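Local coordinates for tail fiber protein (Acinetobacter phage AM24, PDB 5W5P) that probably recognises and degrades the capsular polysaccharide of its Acinetobacter host as a trimeric tailspike of the phage, at residues A[153-158]-A[184-189]; A[350-355]-A[386-391]; A[493-498]-A[606-611]. One frame throughout, in Å; residues are numbered along the deposited sequence.

How the contacts relate
From the N terminus the chain first reaches contact 1, where the loop after strand 151-153 meets the loop after strand 182-184, closing 25 intervening residues near the start of the parallel beta-helix. Contact 2 follows along the same beta-helix and joins neighbouring strands 353-354 and 389-390 at one end of a parallel sheet that forms one face of the helix. Contact 3 lies in the C-terminal region, where strands 492-503 and 598-608 pair antiparallel across a longer excursion. The three loops run in series and neither nest nor cross. Centres of contacts 1 and 2 are about 38 Å apart, those of 2 and 3 about 39 Å, with contacts 1 and 3 on opposite sides of the chain's centre.

Contact 1: residues A[153-158]-A[184-189]; sequences LPTNSI and SKRSIG
Thr155 lays its methyl group over one face of the Arg186 guanidinium, CG2 standing 3.5 Å above that plane and offset toward its rim. The two side chains cross at about a right angle. CG2 lies 3.6 Å from CZ of Arg186, while the hydroxyl branch of Thr155 rests against the aliphatic part, OG1 being 3.4 Å from Arg186 CD. Arg186 starts with CG between its backbone N and carbonyl carbon (chi1 63°) and then runs extended to NE, its CD and NE passing Thr155; NH2 is hydrogen-bonded to Tyr198 O, and the group also makes a cation-pi contact with the Tyr198 ring.

Next to this pair the backbones are joined directly. Lys185 N donates to Leu153 O at 2.8 Å with an N-H...O angle of 166°, and CB of Lys185 lies 3.3 Å from Leu153 O. A water also donates to Leu153 O, accepts from Arg186 N at 2.9 Å, and lies 2.7 Å from Thr155 OG1, so one molecule links the carbonyl, the hydroxyl and the start of the turn. Within that turn, Ser184 O receives both N and OG of Ser187 from the same face of its plane. Leu153 and Ser184 form a parallel bridge with diverging side chains, the in-register stacking of successive coils typical of a right-handed parallel beta-helix, here where both segments leave their strands.

Contact 2: residues A[350-355]-A[386-391]; sequences KCLIEL and YADVKF
Tyr386 CG stands anti to its backbone N (chi1 177°), and chi2 of 90° sets the turn of the ring. Tyr386 CD1 lies 3.0 Å from Lys350 O, CE1 is near Cys351 CA, and OH is at Leu352. Lys390 is extended beyond CG; its methylenes pass Cys351 and NZ ends near Lys350 O. These groups border a parallel strand pair of the beta-helix, in which Ile353 bridges Val389 and Glu354 bridges Lys390.

The backbone bonds follow the parallel pattern: Ile353 N to Asp388 O, Lys390 N to Ile353 O, and Leu355 N to Lys390 O, with the donors nearly along the C=O axis. Asp388 O takes a second, weak bond from Leu352 N. Before the strands, Lys350 O receives weak bonds from Ala387 N and from Lys390 NZ, both at 3.3 Å; the ammonium is held mainly by Leu349 O, with Asn385 O a second acceptor. The methylenes of Lys390 meanwhile cover Cys351, Lys390 CG lying 3.9 Å from Cys351 CB.

On the face carrying Ile353 and Val389 the contact is apolar, Ile353 CG2 lying 4.2 Å from Val389 CG1. Just beyond the bridged residues, Leu355 crosses Val389 obliquely, its CD1 3.8 Å from Val389 CG1, and Phe369 of strand 365-375 packs on both. Phe391 CB lies 3.8 Å from Leu355 CB. At the other end, Tyr386 OH touches Leu352 CG. That hydroxyl donates to Asp388 OD1 at 2.8 Å, reaching the oxygen on its anti side, while Asp388 OD2 is hydrogen-bonded to Thr413 OG1.

Contact 3: residues A[493-498]-A[606-611]; sequences TADMNI and TIYSLN
Tyr608 begins its side chain against Thr493: CB lies 3.6 Å from Thr493 OG1, and the two side chains cross at about a right angle. CG stands anti to its own carbonyl carbon (chi1 -49°), and from there the ring passes Thr493 and Ala494 to Asp495. CD2 lies 3.8 Å from Thr493 O and is also near Ala494 CA. Tyr608 CE2 lies 3.7 Å from Asp495 CG, which sits at the ring edge and in its plane. At the tip, OH donates to Asp495 OD2 at 2.7 Å, from above the carboxylate plane; ring and carboxylate planes are turned 73° apart.

The tyrosine thus spans three residues of an antiparallel sheet, in which strand 598-608 lies between 451-461 and 492-503. Thr493 with Tyr608 and Asp495 with Thr606 are the hydrogen-bonded pairs. The first is joined by Tyr608 N to Thr493 O at 2.7 Å and by the longer Thr493 N to Tyr608 O. Between them Ala494 and Ile607 form a non-hydrogen-bonded pair, with Ala494 CB 3.9 Å from Ile607 CG1 on the opposite face from Tyr608.

The tyrosine face of the sheet also meets another chain of the trimer. Asp495 OD1 makes a salt bridge to Lys516 of a neighbouring subunit, and Thr493 OG1 is hydrogen-bonded to Asn497 ND2 of that same subunit. A water accepts from Thr493 OG1 and donates to the carbonyl oxygens of Tyr608 and Leu610.

Contact 1: residues A[153-158]-A[184-189]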
ATOM      1  N   LEU A 153      25.009 -19.731   5.566  1.00 43.43           N
ATOM      2  CA  LEU A 153      23.969 -19.959   6.557  1.00 40.77           C
ATOM      3  C   LEU A 153      23.475 -21.402   6.491  1.00 41.09           C
ATOM      4  O   LEU A 153      23.434 -22.002   5.411  1.00 38.69           O
ATOM      5  CB  LEU A 153      22.801 -19.003   6.329  1.00 39.32           C
ATOM      6  CG  LEU A 153      23.056 -17.539   6.686  1.00 40.66           C
ATOM      7  CD1 LEU A 153      21.862 -16.696   6.321  1.00 40.92           C
ATOM      8  CD2 LEU A 153      23.375 -17.396   8.161  1.00 43.17           C
ATOM      9  N   PRO A 154      23.104 -21.979   7.637  1.00 38.56           N
ATOM     10  CA  PRO A 154      22.668 -23.382   7.658  1.00 44.60           C
ATOM     11  C   PRO A 154      21.421 -23.611   6.814  1.00 45.37           C
ATOM     12  O   PRO A 154      20.641 -22.697   6.535  1.00 45.60           O
ATOM     13  CB  PRO A 154      22.385 -23.644   9.142  1.00 39.41           C
ATOM     14  CG  PRO A 154      22.144 -22.288   9.729  1.00 38.63           C
ATOM     15  CD  PRO A 154      23.052 -21.365   8.973  1.00 38.28           C
ATOM     16  N   THR A 155      21.229 -24.870   6.427  1.00 46.36           N
ATOM     17  CA  THR A 155      20.169 -25.222   5.490  1.00 43.45           C
ATOM     18  C   THR A 155      18.813 -25.252   6.187  1.00 39.84           C
ATOM     19  O   THR A 155      18.619 -25.968   7.174  1.00 40.36           O
ATOM     20  CB  THR A 155      20.467 -26.569   4.837  1.00 46.48           C
ATOM     21  OG1 THR A 155      21.717 -26.483   4.147  1.00 51.57           O
ATOM     22  CG2 THR A 155      19.373 -26.924   3.836  1.00 43.08           C
ATOM     23  N   ASN A 156      17.873 -24.478   5.661  1.00 39.23           N
ATOM     24  CA  ASN A 156      16.517 -24.417   6.190  1.00 39.19           C
ATOM     25  C   ASN A 156      15.589 -24.195   5.009  1.00 39.98           C
ATOM     26  O   ASN A 156      15.674 -23.161   4.338  1.00 41.20           O
ATOM     27  CB  ASN A 156      16.380 -23.296   7.225  1.00 42.24           C
ATOM     28  CG  ASN A 156      15.028 -23.274   7.902  1.00 38.57           C
ATOM     29  OD1 ASN A 156      14.701 -24.156   8.692  1.00 51.56           O
ATOM     30  ND2 ASN A 156      14.261 -22.230   7.646  1.00 37.94           N
ATOM     31  N   SER A 157      14.731 -25.171   4.738  1.00 39.68           N
ATOM     32  CA  SER A 157      13.837 -25.100   3.595  1.00 39.67           C
ATOM     33  C   SER A 157      12.771 -24.030   3.826  1.00 41.16           C
ATOM     34  O   SER A 157      12.688 -23.413   4.893  1.00 38.60           O
ATOM     35  CB  SER A 157      13.194 -26.458   3.346  1.00 40.77           C
ATOM     36  OG  SER A 157      12.163 -26.691   4.285  1.00 44.27           O
ATOM     37  N   ILE A 158      11.937 -23.812   2.803  1.00 38.89           N
ATOM     38  CA  ILE A 158      10.846 -22.851   2.924  1.00 41.36           C
ATOM     39  C   ILE A 158       9.866 -23.250   4.021  1.00 42.72           C
ATOM     40  O   ILE A 158       9.170 -22.389   4.567  1.00 38.48           O
ATOM     41  CB  ILE A 158      10.105 -22.673   1.575  1.00 45.86           C
ATOM     42  CG1 ILE A 158       9.774 -24.035   0.950  1.00 39.39           C
ATOM     43  CG2 ILE A 158      10.909 -21.798   0.616  1.00 37.65           C
ATOM     44  CD1 ILE A 158       9.228 -23.946  -0.458  1.00 39.47           C
ATOM     45  N   SER A 184      24.090 -19.490   1.188  1.00 42.25           N
ATOM     46  CA  SER A 184      23.762 -20.746   1.841  1.00 41.12           C
ATOM     47  C   SER A 184      25.028 -21.563   2.047  1.00 46.22           C
ATOM     48  O   SER A 184      25.900 -21.613   1.174  1.00 44.96           O
ATOM     49  CB  SER A 184      22.750 -21.536   1.015  1.00 39.97           C
ATOM     50  OG  SER A 184      23.346 -22.029  -0.173  1.00 42.68           O
ATOM     51  N   LYS A 185      25.132 -22.199   3.218  1.00 50.44           N
ATOM     52  CA  LYS A 185      26.305 -23.020   3.502  1.00 47.60           C
ATOM     53  C   LYS A 185      26.411 -24.192   2.536  1.00 47.07           C
ATOM     54  O   LYS A 185      27.516 -24.564   2.126  1.00 52.30           O
ATOM     55  CB  LYS A 185      26.271 -23.518   4.946  1.00 46.67           C
ATOM     56  CG  LYS A 185      27.511 -24.308   5.354  1.00 49.27           C
ATOM     57  CD  LYS A 185      27.399 -24.834   6.783  1.00 49.08           C
ATOM     58  CE  LYS A 185      28.375 -24.135   7.712  1.00 53.63           C
ATOM     59  NZ  LYS A 185      29.568 -24.973   8.032  1.00 59.99           N
ATOM     60  N   ARG A 186      25.277 -24.784   2.149  1.00 44.83           N
ATOM     61  CA  ARG A 186      25.340 -25.988   1.326  1.00 45.25           C
ATOM     62  C   ARG A 186      25.708 -25.699  -0.122  1.00 48.63           C
ATOM     63  O   ARG A 186      25.951 -26.646  -0.879  1.00 51.15           O
ATOM     64  CB  ARG A 186      24.020 -26.755   1.385  1.00 42.97           C
ATOM     65  CG  ARG A 186      22.814 -26.019   0.846  1.00 44.71           C
ATOM     66  CD  ARG A 186      21.619 -26.949   0.822  1.00 42.05           C
ATOM     67  NE  ARG A 186      20.381 -26.261   0.476  1.00 45.78           N
ATOM     68  CZ  ARG A 186      19.224 -26.878   0.240  1.00 46.37           C
ATOM     69  NH1 ARG A 186      19.147 -28.198   0.312  1.00 45.92           N
ATOM     70  NH2 ARG A 186      18.141 -26.176  -0.063  1.00 47.39           N
ATOM     71  N   SER A 187      25.766 -24.429  -0.521  1.00 49.95           N
ATOM     72  CA  SER A 187      26.271 -24.056  -1.836  1.00 46.96           C
ATOM     73  C   SER A 187      27.776 -23.824  -1.853  1.00 46.54           C
ATOM     74  O   SER A 187      28.358 -23.732  -2.939  1.00 50.67           O
ATOM     75  CB  SER A 187      25.566 -22.792  -2.337  1.00 47.39           C
ATOM     76  OG  SER A 187      26.077 -21.636  -1.694  1.00 44.09           O
ATOM     77  N   ILE A 188      28.421 -23.726  -0.689  1.00 42.92           N
ATOM     78  CA  ILE A 188      29.860 -23.501  -0.650  1.00 46.59           C
ATOM     79  C   ILE A 188      30.581 -24.744  -1.156  1.00 50.22           C
ATOM     80  O   ILE A 188      30.361 -25.856  -0.661  1.00 51.16           O
ATOM     81  CB  ILE A 188      30.310 -23.127   0.770  1.00 46.94           C
ATOM     82  CG1 ILE A 188      29.680 -21.795   1.186  1.00 45.14           C
ATOM     83  CG2 ILE A 188      31.833 -23.055   0.845  1.00 44.01           C
ATOM     84  CD1 ILE A 188      29.878 -21.446   2.643  1.00 41.51           C
ATOM     85  N   GLY A 189      31.459 -24.553  -2.141  1.00 52.87           N
ATOM     86  CA  GLY A 189      32.072 -25.646  -2.855  1.00 53.00           C
ATOM     87  C   GLY A 189      31.327 -26.077  -4.101  1.00 53.97           C
ATOM     88  O   GLY A 189      31.903 -26.776  -4.942  1.00 55.49           O
TER
HETATM   89  O   HOH W   1      22.839 -24.097   3.595  1.00 41.69           O

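Contact 2: residues A[350-355]-A[386-391]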
ATOM      1  N   LYS A 350      17.148   7.473 -20.236  1.00 40.21           N
ATOM      2  CA  LYS A 350      16.236   8.619 -20.209  1.00 40.62           C
ATOM      3  C   LYS A 350      14.871   8.230 -19.645  1.00 38.29           C
ATOM      4  O   LYS A 350      13.823   8.512 -20.228  1.00 42.27           O
ATOM      5  CB  LYS A 350      16.110   9.256 -21.595  1.00 42.89           C
ATOM      6  CG  LYS A 350      17.396   9.886 -22.080  1.00 41.49           C
ATOM      7  CD  LYS A 350      17.214  10.522 -23.439  1.00 44.70           C
ATOM      8  CE  LYS A 350      18.496  11.178 -23.920  1.00 47.58           C
ATOM      9  NZ  LYS A 350      18.998  12.186 -22.951  1.00 51.26           N
ATOM     10  N   CYS A 351      14.896   7.571 -18.492  1.00 37.96           N
ATOM     11  CA  CYS A 351      13.679   7.187 -17.799  1.00 36.89           C
ATOM     12  C   CYS A 351      14.022   6.847 -16.356  1.00 37.62           C
ATOM     13  O   CYS A 351      15.161   6.495 -16.039  1.00 37.31           O
ATOM     14  CB  CYS A 351      12.989   6.002 -18.487  1.00 41.28           C
ATOM     15  SG  CYS A 351      13.846   4.419 -18.352  1.00 44.52           S
ATOM     16  N   LEU A 352      13.022   6.977 -15.483  1.00 35.49           N
ATOM     17  CA  LEU A 352      13.165   6.542 -14.101  1.00 34.99           C
ATOM     18  C   LEU A 352      12.874   5.059 -13.946  1.00 43.25           C
ATOM     19  O   LEU A 352      13.485   4.392 -13.102  1.00 44.37           O
ATOM     20  CB  LEU A 352      12.230   7.349 -13.201  1.00 34.70           C
ATOM     21  CG  LEU A 352      12.829   8.643 -12.658  1.00 39.35           C
ATOM     22  CD1 LEU A 352      11.759   9.467 -11.977  1.00 40.55           C
ATOM     23  CD2 LEU A 352      13.979   8.330 -11.697  1.00 35.26           C
ATOM     24  N   ILE A 353      11.948   4.532 -14.742  1.00 38.84           N
ATOM     25  CA  ILE A 353      11.574   3.126 -14.696  1.00 35.38           C
ATOM     26  C   ILE A 353      11.463   2.613 -16.123  1.00 38.30           C
ATOM     27  O   ILE A 353      10.865   3.266 -16.983  1.00 42.20           O
ATOM     28  CB  ILE A 353      10.249   2.903 -13.939  1.00 34.44           C
ATOM     29  CG1 ILE A 353      10.417   3.256 -12.460  1.00 35.66           C
ATOM     30  CG2 ILE A 353       9.778   1.463 -14.102  1.00 33.16           C
ATOM     31  CD1 ILE A 353       9.116   3.326 -11.699  1.00 37.38           C
ATOM     32  N   GLU A 354      12.056   1.455 -16.379  1.00 38.27           N
ATOM     33  CA  GLU A 354      11.895   0.749 -17.635  1.00 38.97           C
ATOM     34  C   GLU A 354      11.130  -0.538 -17.366  1.00 41.82           C
ATOM     35  O   GLU A 354      11.461  -1.276 -16.433  1.00 43.03           O
ATOM     36  CB  GLU A 354      13.250   0.446 -18.274  1.00 39.53           C
ATOM     37  CG  GLU A 354      13.181  -0.561 -19.409  1.00 41.22           C
ATOM     38  CD  GLU A 354      14.548  -0.904 -19.968  1.00 45.75           C
ATOM     39  OE1 GLU A 354      15.288   0.026 -20.357  1.00 45.09           O
ATOM     40  OE2 GLU A 354      14.884  -2.108 -20.019  1.00 49.77           O
ATOM     41  N   LEU A 355      10.096  -0.786 -18.163  1.00 43.51           N
ATOM     42  CA  LEU A 355       9.325  -2.018 -18.112  1.00 42.68           C
ATOM     43  C   LEU A 355       9.425  -2.726 -19.456  1.00 44.97           C
ATOM     44  O   LEU A 355       9.930  -2.179 -20.440  1.00 43.89           O
ATOM     45  CB  LEU A 355       7.851  -1.749 -17.766  1.00 34.07           C
ATOM     46  CG  LEU A 355       7.562  -0.936 -16.501  1.00 40.47           C
ATOM     47  CD1 LEU A 355       6.061  -0.694 -16.333  1.00 34.49           C
ATOM     48  CD2 LEU A 355       8.161  -1.610 -15.253  1.00 33.22           C
ATOM     49  N   TYR A 386      12.525  11.676 -23.236  1.00 41.49           N
ATOM     50  CA  TYR A 386      12.403  11.226 -21.856  1.00 39.72           C
ATOM     51  C   TYR A 386      10.956  10.875 -21.528  1.00 41.47           C
ATOM     52  O   TYR A 386      10.023  11.566 -21.949  1.00 43.50           O
ATOM     53  CB  TYR A 386      12.898  12.296 -20.873  1.00 41.17           C
ATOM     54  CG  TYR A 386      12.723  11.874 -19.429  1.00 40.32           C
ATOM     55  CD1 TYR A 386      13.729  11.186 -18.765  1.00 40.83           C
ATOM     56  CD2 TYR A 386      11.545  12.134 -18.742  1.00 38.04           C
ATOM     57  CE1 TYR A 386      13.569  10.774 -17.454  1.00 39.05           C
ATOM     58  CE2 TYR A 386      11.376  11.722 -17.437  1.00 39.06           C
ATOM     59  CZ  TYR A 386      12.392  11.045 -16.796  1.00 37.88           C
ATOM     60  OH  TYR A 386      12.219  10.637 -15.493  1.00 39.12           O
ATOM     61  N   ALA A 387      10.779   9.804 -20.757  1.00 41.29           N
ATOM     62  CA  ALA A 387       9.504   9.489 -20.129  1.00 39.86           C
ATOM     63  C   ALA A 387       9.795   8.850 -18.781  1.00 41.60           C
ATOM     64  O   ALA A 387      10.753   8.088 -18.656  1.00 42.82           O
ATOM     65  CB  ALA A 387       8.654   8.550 -20.992  1.00 36.66           C
ATOM     66  N   ASP A 388       8.977   9.168 -17.775  1.00 41.31           N
ATOM     67  CA  ASP A 388       9.215   8.624 -16.440  1.00 37.75           C
ATOM     68  C   ASP A 388       9.221   7.097 -16.452  1.00 39.18           C
ATOM     69  O   ASP A 388      10.073   6.470 -15.814  1.00 38.94           O
ATOM     70  CB  ASP A 388       8.169   9.150 -15.453  1.00 37.56           C
ATOM     71  CG  ASP A 388       8.363  10.624 -15.120  1.00 38.80           C
ATOM     72  OD1 ASP A 388       9.504  11.029 -14.808  1.00 39.18           O
ATOM     73  OD2 ASP A 388       7.369  11.380 -15.162  1.00 39.30           O
ATOM     74  N   VAL A 389       8.292   6.483 -17.185  1.00 40.67           N
ATOM     75  CA  VAL A 389       8.162   5.028 -17.272  1.00 38.63           C
ATOM     76  C   VAL A 389       8.186   4.651 -18.751  1.00 39.19           C
ATOM     77  O   VAL A 389       7.265   5.005 -19.497  1.00 41.70           O
ATOM     78  CB  VAL A 389       6.876   4.522 -16.602  1.00 40.21           C
ATOM     79  CG1 VAL A 389       6.804   3.000 -16.640  1.00 38.76           C
ATOM     80  CG2 VAL A 389       6.769   5.044 -15.166  1.00 33.52           C
ATOM     81  N   LYS A 390       9.225   3.936 -19.177  1.00 42.27           N
ATOM     82  CA  LYS A 390       9.424   3.585 -20.581  1.00 43.04           C
ATOM     83  C   LYS A 390       9.110   2.114 -20.822  1.00 41.83           C
ATOM     84  O   LYS A 390       9.618   1.239 -20.107  1.00 39.89           O
ATOM     85  CB  LYS A 390      10.855   3.884 -21.029  1.00 41.26           C
ATOM     86  CG  LYS A 390      10.999   5.208 -21.742  1.00 42.66           C
ATOM     87  CD  LYS A 390      12.395   5.401 -22.296  1.00 42.77           C
ATOM     88  CE  LYS A 390      12.550   6.805 -22.846  1.00 41.13           C
ATOM     89  NZ  LYS A 390      13.956   7.120 -23.176  1.00 43.91           N
ATOM     90  N   PHE A 391       8.298   1.848 -21.841  1.00 40.07           N
ATOM     91  CA  PHE A 391       7.911   0.493 -22.213  1.00 40.00           C
ATOM     92  C   PHE A 391       7.173   0.549 -23.546  1.00 42.68           C
ATOM     93  O   PHE A 391       6.771   1.618 -24.014  1.00 41.67           O
ATOM     94  CB  PHE A 391       7.038  -0.162 -21.135  1.00 39.79           C
ATOM     95  CG  PHE A 391       5.733   0.546 -20.889  1.00 38.51           C
ATOM     96  CD1 PHE A 391       5.653   1.583 -19.975  1.00 42.04           C
ATOM     97  CD2 PHE A 391       4.582   0.167 -21.566  1.00 40.21           C
ATOM     98  CE1 PHE A 391       4.448   2.233 -19.746  1.00 43.57           C
ATOM     99  CE2 PHE A 391       3.378   0.813 -21.342  1.00 35.04           C
ATOM    100  CZ  PHE A 391       3.311   1.846 -20.430  1.00 40.07           C
TER

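Contact 3: residues A[493-498]-A[606-611]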
ATOM      1  N   THR A 493     -26.897  19.295 -21.142  1.00 42.74           N
ATOM      2  CA  THR A 493     -27.484  18.534 -22.232  1.00 40.81           C
ATOM      3  C   THR A 493     -27.241  17.055 -21.972  1.00 42.00           C
ATOM      4  O   THR A 493     -26.415  16.684 -21.130  1.00 42.89           O
ATOM      5  CB  THR A 493     -26.910  18.946 -23.593  1.00 41.52           C
ATOM      6  OG1 THR A 493     -25.482  18.830 -23.580  1.00 38.61           O
ATOM      7  CG2 THR A 493     -27.296  20.382 -23.905  1.00 41.09           C
ATOM      8  N   ALA A 494     -27.971  16.208 -22.695  1.00 38.55           N
ATOM      9  CA  ALA A 494     -27.951  14.784 -22.399  1.00 38.11           C
ATOM     10  C   ALA A 494     -28.555  14.001 -23.555  1.00 46.78           C
ATOM     11  O   ALA A 494     -29.352  14.523 -24.341  1.00 47.31           O
ATOM     12  CB  ALA A 494     -28.708  14.473 -21.102  1.00 38.28           C
ATOM     13  N   ASP A 495     -28.157  12.733 -23.639  1.00 45.77           N
ATOM     14  CA  ASP A 495     -28.759  11.741 -24.515  1.00 45.23           C
ATOM     15  C   ASP A 495     -29.572  10.754 -23.686  1.00 46.62           C
ATOM     16  O   ASP A 495     -29.323  10.559 -22.495  1.00 48.31           O
ATOM     17  CB  ASP A 495     -27.692  10.981 -25.315  1.00 43.19           C
ATOM     18  CG  ASP A 495     -26.935  11.871 -26.280  1.00 46.51           C
ATOM     19  OD1 ASP A 495     -27.413  12.985 -26.585  1.00 47.49           O
ATOM     20  OD2 ASP A 495     -25.850  11.450 -26.737  1.00 48.63           O
HETATM   21  N   MSE A 496     -30.546  10.124 -24.334  1.00 47.50           N
HETATM   22  CA  MSE A 496     -31.379   9.120 -23.682  1.00 47.04           C
HETATM   23  C   MSE A 496     -31.490   7.852 -24.524  1.00 51.88           C
HETATM   24  O   MSE A 496     -31.853   7.906 -25.699  1.00 54.48           O
HETATM   25  CB  MSE A 496     -32.778   9.670 -23.414  1.00 49.66           C
HETATM   26  CG  MSE A 496     -32.893  10.590 -22.218  1.00 55.12           C
HETATM   27 SE   MSE A 496     -34.742  11.177 -21.947  1.00 64.72          SE
HETATM   28  CE  MSE A 496     -35.404   9.670 -20.896  1.00 64.83           C
ATOM     29  N   ASN A 497     -31.172   6.714 -23.917  1.00 51.97           N
ATOM     30  CA  ASN A 497     -31.394   5.398 -24.514  1.00 47.57           C
ATOM     31  C   ASN A 497     -32.534   4.747 -23.737  1.00 48.47           C
ATOM     32  O   ASN A 497     -32.341   4.286 -22.608  1.00 49.65           O
ATOM     33  CB  ASN A 497     -30.125   4.551 -24.467  1.00 42.66           C
ATOM     34  CG  ASN A 497     -30.253   3.263 -25.260  1.00 44.46           C
ATOM     35  OD1 ASN A 497     -29.936   3.219 -26.451  1.00 42.81           O
ATOM     36  ND2 ASN A 497     -30.728   2.206 -24.605  1.00 38.37           N
ATOM     37  N   ILE A 498     -33.720   4.715 -24.337  1.00 43.82           N
ATOM     38  CA  ILE A 498     -34.922   4.217 -23.671  1.00 44.58           C
ATOM     39  C   ILE A 498     -35.224   2.841 -24.255  1.00 46.33           C
ATOM     40  O   ILE A 498     -35.891   2.709 -25.279  1.00 46.28           O
ATOM     41  CB  ILE A 498     -36.101   5.178 -23.826  1.00 44.86           C
ATOM     42  CG1 ILE A 498     -35.680   6.604 -23.460  1.00 42.45           C
ATOM     43  CG2 ILE A 498     -37.281   4.719 -22.977  1.00 41.81           C
ATOM     44  CD1 ILE A 498     -36.708   7.646 -23.819  1.00 41.55           C
ATOM     45  N   THR A 606     -26.828   9.629 -20.993  1.00 42.79           N
ATOM     46  CA  THR A 606     -25.464  10.138 -21.142  1.00 43.27           C
ATOM     47  C   THR A 606     -25.550  11.655 -21.007  1.00 43.88           C
ATOM     48  O   THR A 606     -25.965  12.338 -21.948  1.00 47.44           O
ATOM     49  CB  THR A 606     -24.861   9.736 -22.494  1.00 44.41           C
ATOM     50  OG1 THR A 606     -24.938   8.315 -22.672  1.00 35.79           O
ATOM     51  CG2 THR A 606     -23.407  10.178 -22.595  1.00 39.51           C
ATOM     52  N   ILE A 607     -25.168  12.193 -19.849  1.00 45.28           N
ATOM     53  CA  ILE A 607     -25.331  13.615 -19.551  1.00 46.04           C
ATOM     54  C   ILE A 607     -24.024  14.347 -19.826  1.00 46.72           C
ATOM     55  O   ILE A 607     -22.963  13.957 -19.324  1.00 50.79           O
ATOM     56  CB  ILE A 607     -25.783  13.834 -18.096  1.00 43.69           C
ATOM     57  CG1 ILE A 607     -27.125  13.142 -17.845  1.00 44.93           C
ATOM     58  CG2 ILE A 607     -25.861  15.324 -17.775  1.00 39.38           C
ATOM     59  CD1 ILE A 607     -27.271  12.587 -16.441  1.00 47.45           C
ATOM     60  N   TYR A 608     -24.102  15.413 -20.617  1.00 45.66           N
ATOM     61  CA  TYR A 608     -22.962  16.278 -20.907  1.00 45.74           C
ATOM     62  C   TYR A 608     -23.100  17.519 -20.032  1.00 45.55           C
ATOM     63  O   TYR A 608     -23.907  18.407 -20.320  1.00 48.20           O
ATOM     64  CB  TYR A 608     -22.910  16.626 -22.393  1.00 45.75           C
ATOM     65  CG  TYR A 608     -23.037  15.414 -23.292  1.00 43.09           C
ATOM     66  CD1 TYR A 608     -21.923  14.636 -23.608  1.00 42.36           C
ATOM     67  CD2 TYR A 608     -24.268  15.037 -23.809  1.00 36.99           C
ATOM     68  CE1 TYR A 608     -22.036  13.519 -24.419  1.00 41.24           C
ATOM     69  CE2 TYR A 608     -24.392  13.929 -24.619  1.00 37.93           C
ATOM     70  CZ  TYR A 608     -23.277  13.172 -24.924  1.00 40.73           C
ATOM     71  OH  TYR A 608     -23.411  12.064 -25.734  1.00 41.37           O
ATOM     72  N   SER A 609     -22.307  17.583 -18.962  1.00 44.09           N
ATOM     73  CA  SER A 609     -22.508  18.601 -17.938  1.00 43.74           C
ATOM     74  C   SER A 609     -21.844  19.933 -18.255  1.00 44.80           C
ATOM     75  O   SER A 609     -22.164  20.927 -17.595  1.00 47.65           O
ATOM     76  CB  SER A 609     -21.997  18.099 -16.586  1.00 41.65           C
ATOM     77  OG  SER A 609     -22.320  16.733 -16.401  1.00 39.55           O
ATOM     78  N   LEU A 610     -20.940  19.984 -19.230  1.00 45.46           N
ATOM     79  CA  LEU A 610     -20.231  21.224 -19.529  1.00 42.24           C
ATOM     80  C   LEU A 610     -21.217  22.346 -19.813  1.00 41.51           C
ATOM     81  O   LEU A 610     -22.052  22.233 -20.714  1.00 42.33           O
ATOM     82  CB  LEU A 610     -19.298  21.027 -20.721  1.00 40.28           C
ATOM     83  CG  LEU A 610     -18.341  22.187 -21.011  1.00 39.07           C
ATOM     84  CD1 LEU A 610     -17.478  22.484 -19.801  1.00 37.82           C
ATOM     85  CD2 LEU A 610     -17.473  21.877 -22.219  1.00 40.11           C
ATOM     86  N   ASN A 611     -21.133  23.414 -19.028  1.00 43.54           N
ATOM     87  CA  ASN A 611     -21.955  24.603 -19.237  1.00 46.80           C
ATOM     88  C   ASN A 611     -21.090  25.819 -18.917  1.00 49.04           C
ATOM     89  O   ASN A 611     -19.857  25.750 -18.923  1.00 47.77           O
ATOM     90  CB  ASN A 611     -23.249  24.536 -18.406  1.00 46.66           C
ATOM     91  CG  ASN A 611     -22.992  24.345 -16.918  1.00 48.45           C
ATOM     92  OD1 ASN A 611     -21.913  24.655 -16.413  1.00 39.99           O
ATOM     93  ND2 ASN A 611     -23.997  23.840 -16.209  1.00 40.23           N
TER
HETATM   94  O   HOH W   2     -23.304  20.286 -22.150  1.00 36.27           O